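Local coordinates for protein extracellular subtilisin-like serine proteinase (PDB 1SH7) that probably cleaves proteins as a calcium-binding, cold-adapted serine endopeptidase of the subtilisin family, this chain being its subtilase domain, at residues E46-D59 with S81-R95. Residues are numbered along the deposited sequence; the frame is centred on the assembly and turned at random. Where two conformers were deposited one is given.
Sequences EFGGRSVSGYDFVD and SQYGVAKNVNIVGVR. With CA (calcium ion), chain D.
Val52 and Val92 touch through their CG2 methyls, 4.1 Å apart, where strand 51-56, at the edge of the parallel subtilase sheet, runs beside strand 90-95. Helix 70-79 joins the two as a beta-alpha-beta unit. A beta bulge at Gly54 shifts the register: Gly54 has no side chain, so its CA can lie directly against the CG1 methyl of Val92 (3.5 Å). On the Ser51 side, Ile91 CG2 packs against the small Ser51, whose OG is hydrogen-bonded to Asn42.

Before the strands, the bent chain of Glu46 brings its two carboxylate oxygens to two successive backbone N-H groups, OE1 accepting a hydrogen bond from Tyr83 N (3.0 Å) and OE2 from Gln82 N (2.9 Å), each by a syn lone pair. Arg50, kinked at chi3 (-57°), sets one guanidinium face against Lys87 O while its NH2 hydrogen-bonds Val89 O (2.9 Å).

At the far end the extended Arg95 runs alongside Asp56, with Val58 over one guanidinium face. Arg95 NH2 forms salt-bridging hydrogen bonds to Asp56 OD1 and Asp59 OD2, both 3.0 Å long. Asp56 OD1 also binds calcium. Arg95 is thus a second-shell partner that probably steadies a calcium ligand and offsets part of the clustered carboxylate charge.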
loop_
_atom_site.group_PDB
_atom_site.type_symbol
_atom_site.label_atom_id
_atom_site.label_comp_id
_atom_site.label_asym_id
_atom_site.label_seq_id
_atom_site.Cartn_x
_atom_site.Cartn_y
_atom_site.Cartn_z
ATOM N N GLU A 46 3.038 16.547 6.132
ATOM C CA GLU A 46 2.325 15.348 6.579
ATOM C C GLU A 46 3.210 14.382 7.337
ATOM O O GLU A 46 2.715 13.570 8.118
ATOM C CB GLU A 46 1.725 14.621 5.369
ATOM C CG GLU A 46 0.359 15.120 4.952
ATOM C CD GLU A 46 -0.730 14.661 5.909
ATOM O OE1 GLU A 46 -1.357 13.593 5.663
ATOM O OE2 GLU A 46 -0.952 15.366 6.917
ATOM N N PHE A 47 4.523 14.428 7.100
ATOM C CA PHE A 47 5.368 13.439 7.712
ATOM C C PHE A 47 5.962 13.864 9.048
ATOM O O PHE A 47 6.384 13.003 9.802
ATOM C CB PHE A 47 6.450 12.930 6.747
ATOM C CG PHE A 47 5.894 12.415 5.433
ATOM C CD1 PHE A 47 4.969 11.381 5.409
ATOM C CD2 PHE A 47 6.281 12.990 4.223
ATOM C CE1 PHE A 47 4.416 10.925 4.194
ATOM C CE2 PHE A 47 5.733 12.549 3.017
ATOM C CZ PHE A 47 4.780 11.506 3.017
ATOM N N GLY A 48 6.002 15.161 9.343
ATOM C CA GLY A 48 6.569 15.634 10.597
ATOM C C GLY A 48 7.939 15.033 10.923
ATOM O O GLY A 48 8.177 14.592 12.060
ATOM N N GLY A 49 8.824 14.954 9.928
ATOM C CA GLY A 49 10.142 14.385 10.133
ATOM C C GLY A 49 10.309 12.872 10.107
ATOM O O GLY A 49 11.441 12.388 10.156
ATOM N N ARG A 50 9.217 12.120 9.970
ATOM C CA ARG A 50 9.264 10.649 9.952
ATOM C C ARG A 50 9.664 10.047 8.601
ATOM O O ARG A 50 9.862 8.837 8.490
ATOM C CB ARG A 50 7.909 10.070 10.381
ATOM C CG ARG A 50 7.608 10.204 11.868
ATOM C CD ARG A 50 6.131 9.988 12.280
ATOM N NE ARG A 50 5.184 10.881 11.602
ATOM C CZ ARG A 50 4.353 10.532 10.590
ATOM N NH1 ARG A 50 3.522 11.437 10.070
ATOM N NH2 ARG A 50 4.297 9.270 10.158
ATOM N N SER A 51 9.744 10.875 7.571
ATOM C CA SER A 51 10.278 10.432 6.285
ATOM C C SER A 51 11.772 10.770 6.058
ATOM O O SER A 51 12.208 11.911 6.289
ATOM C CB SER A 51 9.420 11.005 5.145
ATOM O OG SER A 51 9.785 10.420 3.903
ATOM N N VAL A 52 12.550 9.783 5.600
ATOM C CA VAL A 52 13.941 10.004 5.198
ATOM C C VAL A 52 14.207 9.294 3.858
ATOM O O VAL A 52 13.459 8.406 3.441
ATOM C CB VAL A 52 14.946 9.454 6.259
ATOM C CG1 VAL A 52 14.713 10.091 7.668
ATOM C CG2 VAL A 52 14.882 7.909 6.300
ATOM N N SER A 53 15.273 9.692 3.186
ATOM C CA SER A 53 15.659 9.074 1.937
ATOM C C SER A 53 16.237 7.662 2.198
ATOM O O SER A 53 16.866 7.402 3.227
ATOM C CB SER A 53 16.704 9.950 1.215
ATOM O OG SER A 53 16.117 11.113 0.655
ATOM N N GLY A 54 16.026 6.762 1.254
ATOM C CA GLY A 54 16.602 5.432 1.314
ATOM C C GLY A 54 17.750 5.398 0.308
ATOM O O GLY A 54 18.930 5.589 0.654
ATOM N N TYR A 55 17.384 5.154 -0.948
ATOM C CA TYR A 55 18.300 5.274 -2.067
ATOM C C TYR A 55 17.522 5.639 -3.336
ATOM O O TYR A 55 16.334 5.310 -3.465
ATOM C CB TYR A 55 19.068 3.966 -2.291
ATOM C CG TYR A 55 20.268 4.165 -3.198
ATOM C CD1 TYR A 55 21.456 4.695 -2.704
ATOM C CD2 TYR A 55 20.208 3.838 -4.544
ATOM C CE1 TYR A 55 22.560 4.921 -3.541
ATOM C CE2 TYR A 55 21.319 4.010 -5.382
ATOM C CZ TYR A 55 22.482 4.551 -4.885
ATOM O OH TYR A 55 23.554 4.757 -5.753
ATOM N N ASP A 56 18.191 6.334 -4.260
ATOM C CA ASP A 56 17.626 6.686 -5.587
ATOM C C ASP A 56 18.293 5.882 -6.727
ATOM O O ASP A 56 19.389 6.218 -7.168
ATOM C CB ASP A 56 17.800 8.205 -5.790
ATOM C CG ASP A 56 17.312 8.703 -7.135
ATOM O OD1 ASP A 56 17.274 9.966 -7.317
ATOM O OD2 ASP A 56 16.946 7.946 -8.053
ATOM N N PHE A 57 17.616 4.854 -7.219
ATOM C CA PHE A 57 18.136 4.011 -8.291
ATOM C C PHE A 57 17.881 4.529 -9.704
ATOM O O PHE A 57 18.298 3.900 -10.666
ATOM C CB PHE A 57 17.556 2.606 -8.195
ATOM C CG PHE A 57 18.069 1.848 -7.023
ATOM C CD1 PHE A 57 19.309 1.237 -7.084
ATOM C CD2 PHE A 57 17.349 1.814 -5.844
ATOM C CE1 PHE A 57 19.802 0.546 -5.997
ATOM C CE2 PHE A 57 17.832 1.148 -4.734
ATOM C CZ PHE A 57 19.062 0.514 -4.803
ATOM N N VAL A 58 17.134 5.619 -9.814
ATOM C CA VAL A 58 16.922 6.282 -11.082
ATOM C C VAL A 58 18.197 7.078 -11.394
ATOM O O VAL A 58 18.780 6.965 -12.459
ATOM C CB VAL A 58 15.662 7.220 -11.023
ATOM C CG1 VAL A 58 15.540 8.091 -12.261
ATOM C CG2 VAL A 58 14.386 6.421 -10.826
ATOM N N ASP A 59 18.660 7.874 -10.447
ATOM C CA ASP A 59 19.833 8.718 -10.688
ATOM C C ASP A 59 21.118 8.271 -9.962
ATOM O O ASP A 59 22.141 8.959 -10.009
ATOM C CB ASP A 59 19.484 10.162 -10.328
ATOM C CG ASP A 59 18.522 10.770 -11.320
ATOM O OD1 ASP A 59 18.638 10.436 -12.517
ATOM O OD2 ASP A 59 17.605 11.545 -10.995
ATOM N N SER A 81 0.065 12.501 8.699
ATOM C CA SER A 81 -0.690 12.865 9.902
ATOM C C SER A 81 -2.214 13.040 9.671
ATOM O O SER A 81 -3.028 12.516 10.436
ATOM C CB SER A 81 -0.126 14.168 10.456
ATOM O OG SER A 81 -0.815 14.544 11.614
ATOM N N GLN A 82 -2.605 13.791 8.644
ATOM C CA GLN A 82 -4.027 14.070 8.433
ATOM C C GLN A 82 -4.665 12.967 7.609
ATOM O O GLN A 82 -5.793 12.569 7.868
ATOM C CB GLN A 82 -4.258 15.394 7.696
ATOM C CG GLN A 82 -3.910 16.667 8.460
ATOM C CD GLN A 82 -4.397 17.906 7.700
ATOM O OE1 GLN A 82 -3.657 18.486 6.895
ATOM N NE2 GLN A 82 -5.652 18.269 7.911
ATOM N N TYR A 83 -3.945 12.508 6.582
ATOM C CA TYR A 83 -4.547 11.664 5.576
ATOM C C TYR A 83 -3.974 10.254 5.517
ATOM O O TYR A 83 -4.266 9.530 4.580
ATOM C CB TYR A 83 -4.438 12.353 4.203
ATOM C CG TYR A 83 -5.065 13.718 4.192
ATOM C CD1 TYR A 83 -4.329 14.850 3.816
ATOM C CD2 TYR A 83 -6.378 13.910 4.678
ATOM C CE1 TYR A 83 -4.919 16.114 3.817
ATOM C CE2 TYR A 83 -6.973 15.183 4.681
ATOM C CZ TYR A 83 -6.242 16.265 4.254
ATOM O OH TYR A 83 -6.810 17.503 4.255
ATOM N N GLY A 84 -3.242 9.828 6.546
ATOM C CA GLY A 84 -2.651 8.498 6.523
ATOM C C GLY A 84 -3.249 7.553 7.533
ATOM O O GLY A 84 -3.889 7.968 8.529
ATOM N N VAL A 85 -2.988 6.268 7.303
ATOM C CA VAL A 85 -3.503 5.172 8.142
ATOM C C VAL A 85 -2.728 5.017 9.468
ATOM O O VAL A 85 -3.318 4.797 10.536
ATOM C CB VAL A 85 -3.460 3.870 7.333
ATOM C CG1 VAL A 85 -3.834 2.673 8.152
ATOM C CG2 VAL A 85 -4.370 3.977 6.091
ATOM N N ALA A 86 -1.405 5.069 9.371
ATOM C CA ALA A 86 -0.502 4.783 10.489
ATOM C C ALA A 86 0.292 6.058 10.730
ATOM O O ALA A 86 1.342 6.309 10.074
ATOM C CB ALA A 86 0.395 3.633 10.130
ATOM N N LYS A 87 -0.238 6.875 11.641
ATOM C CA LYS A 87 0.134 8.285 11.736
ATOM C C LYS A 87 1.474 8.570 12.448
ATOM O O LYS A 87 1.962 9.716 12.444
ATOM C CB LYS A 87 -1.028 9.068 12.366
ATOM C CG LYS A 87 -2.217 9.227 11.430
ATOM C CD LYS A 87 -3.476 9.620 12.200
ATOM C CE LYS A 87 -4.730 9.701 11.317
ATOM N NZ LYS A 87 -4.579 10.260 9.937
ATOM N N ASN A 88 2.109 7.525 12.992
ATOM C CA ASN A 88 3.476 7.633 13.505
ATOM C C ASN A 88 4.454 6.626 12.959
ATOM O O ASN A 88 5.468 6.322 13.586
ATOM C CB ASN A 88 3.468 7.635 15.048
ATOM C CG ASN A 88 3.275 9.007 15.590
ATOM O OD1 ASN A 88 4.152 9.868 15.412
ATOM N ND2 ASN A 88 2.100 9.274 16.179
ATOM N N VAL A 89 4.182 6.134 11.751
ATOM C CA VAL A 89 5.068 5.190 11.090
ATOM C C VAL A 89 6.307 5.915 10.565
ATOM O O VAL A 89 6.289 7.120 10.336
ATOM C CB VAL A 89 4.317 4.436 9.938
ATOM C CG1 VAL A 89 4.164 5.306 8.736
ATOM C CG2 VAL A 89 4.982 3.107 9.607
ATOM N N ASN A 90 7.400 5.183 10.432
ATOM C CA ASN A 90 8.563 5.671 9.720
ATOM C C ASN A 90 8.423 5.391 8.235
ATOM O O ASN A 90 7.952 4.318 7.830
ATOM C CB ASN A 90 9.831 5.023 10.285
ATOM C CG ASN A 90 10.030 5.343 11.743
ATOM O OD1 ASN A 90 10.272 6.494 12.074
ATOM N ND2 ASN A 90 9.890 4.325 12.638
ATOM N N ILE A 91 8.843 6.354 7.411
ATOM C CA ILE A 91 8.776 6.230 5.961
ATOM C C ILE A 91 10.194 6.300 5.401
ATOM O O ILE A 91 10.950 7.191 5.809
ATOM C CB ILE A 91 7.920 7.388 5.365
ATOM C CG1 ILE A 91 6.443 7.317 5.854
ATOM C CG2 ILE A 91 8.043 7.411 3.862
ATOM C CD1 ILE A 91 5.599 6.179 5.201
ATOM N N VAL A 92 10.522 5.408 4.460
ATOM C CA VAL A 92 11.777 5.425 3.737
ATOM C C VAL A 92 11.503 5.433 2.245
ATOM O O VAL A 92 10.772 4.550 1.740
ATOM C CB VAL A 92 12.698 4.238 4.151
ATOM C CG1 VAL A 92 13.982 4.260 3.334
ATOM C CG2 VAL A 92 13.023 4.305 5.640
ATOM N N GLY A 93 12.080 6.418 1.532
ATOM C CA GLY A 93 11.928 6.546 0.076
ATOM C C GLY A 93 12.880 5.649 -0.693
ATOM O O GLY A 93 14.080 5.672 -0.450
ATOM N N VAL A 94 12.349 4.821 -1.588
ATOM C CA VAL A 94 13.172 3.985 -2.483
ATOM C C VAL A 94 12.786 4.336 -3.908
ATOM O O VAL A 94 11.808 3.837 -4.463
ATOM C CB VAL A 94 12.991 2.478 -2.197
ATOM C CG1 VAL A 94 13.948 1.636 -3.027
ATOM C CG2 VAL A 94 13.200 2.196 -0.712
ATOM N N ARG A 95 13.496 5.289 -4.466
ATOM C CA ARG A 95 13.122 5.842 -5.746
ATOM C C ARG A 95 13.571 4.961 -6.927
ATOM O O ARG A 95 14.774 4.848 -7.224
ATOM C CB ARG A 95 13.646 7.265 -5.870
ATOM C CG ARG A 95 13.316 7.939 -7.212
ATOM C CD ARG A 95 13.688 9.399 -7.219
ATOM N NE ARG A 95 13.203 10.041 -8.434
ATOM C CZ ARG A 95 13.931 10.465 -9.456
ATOM N NH1 ARG A 95 13.310 11.006 -10.490
ATOM N NH2 ARG A 95 15.242 10.426 -9.467
HETATM CA CA CA D . 17.778 11.917 -6.407
HETATM O O HOH W 1 15.395 12.423 -12.064
HETATM O O HOH W 2 17.608 12.799 -8.665
HETATM O O HOH W 3 15.470 12.477 -6.475
HETATM O O HOH W 4 18.463 14.104 -5.781
#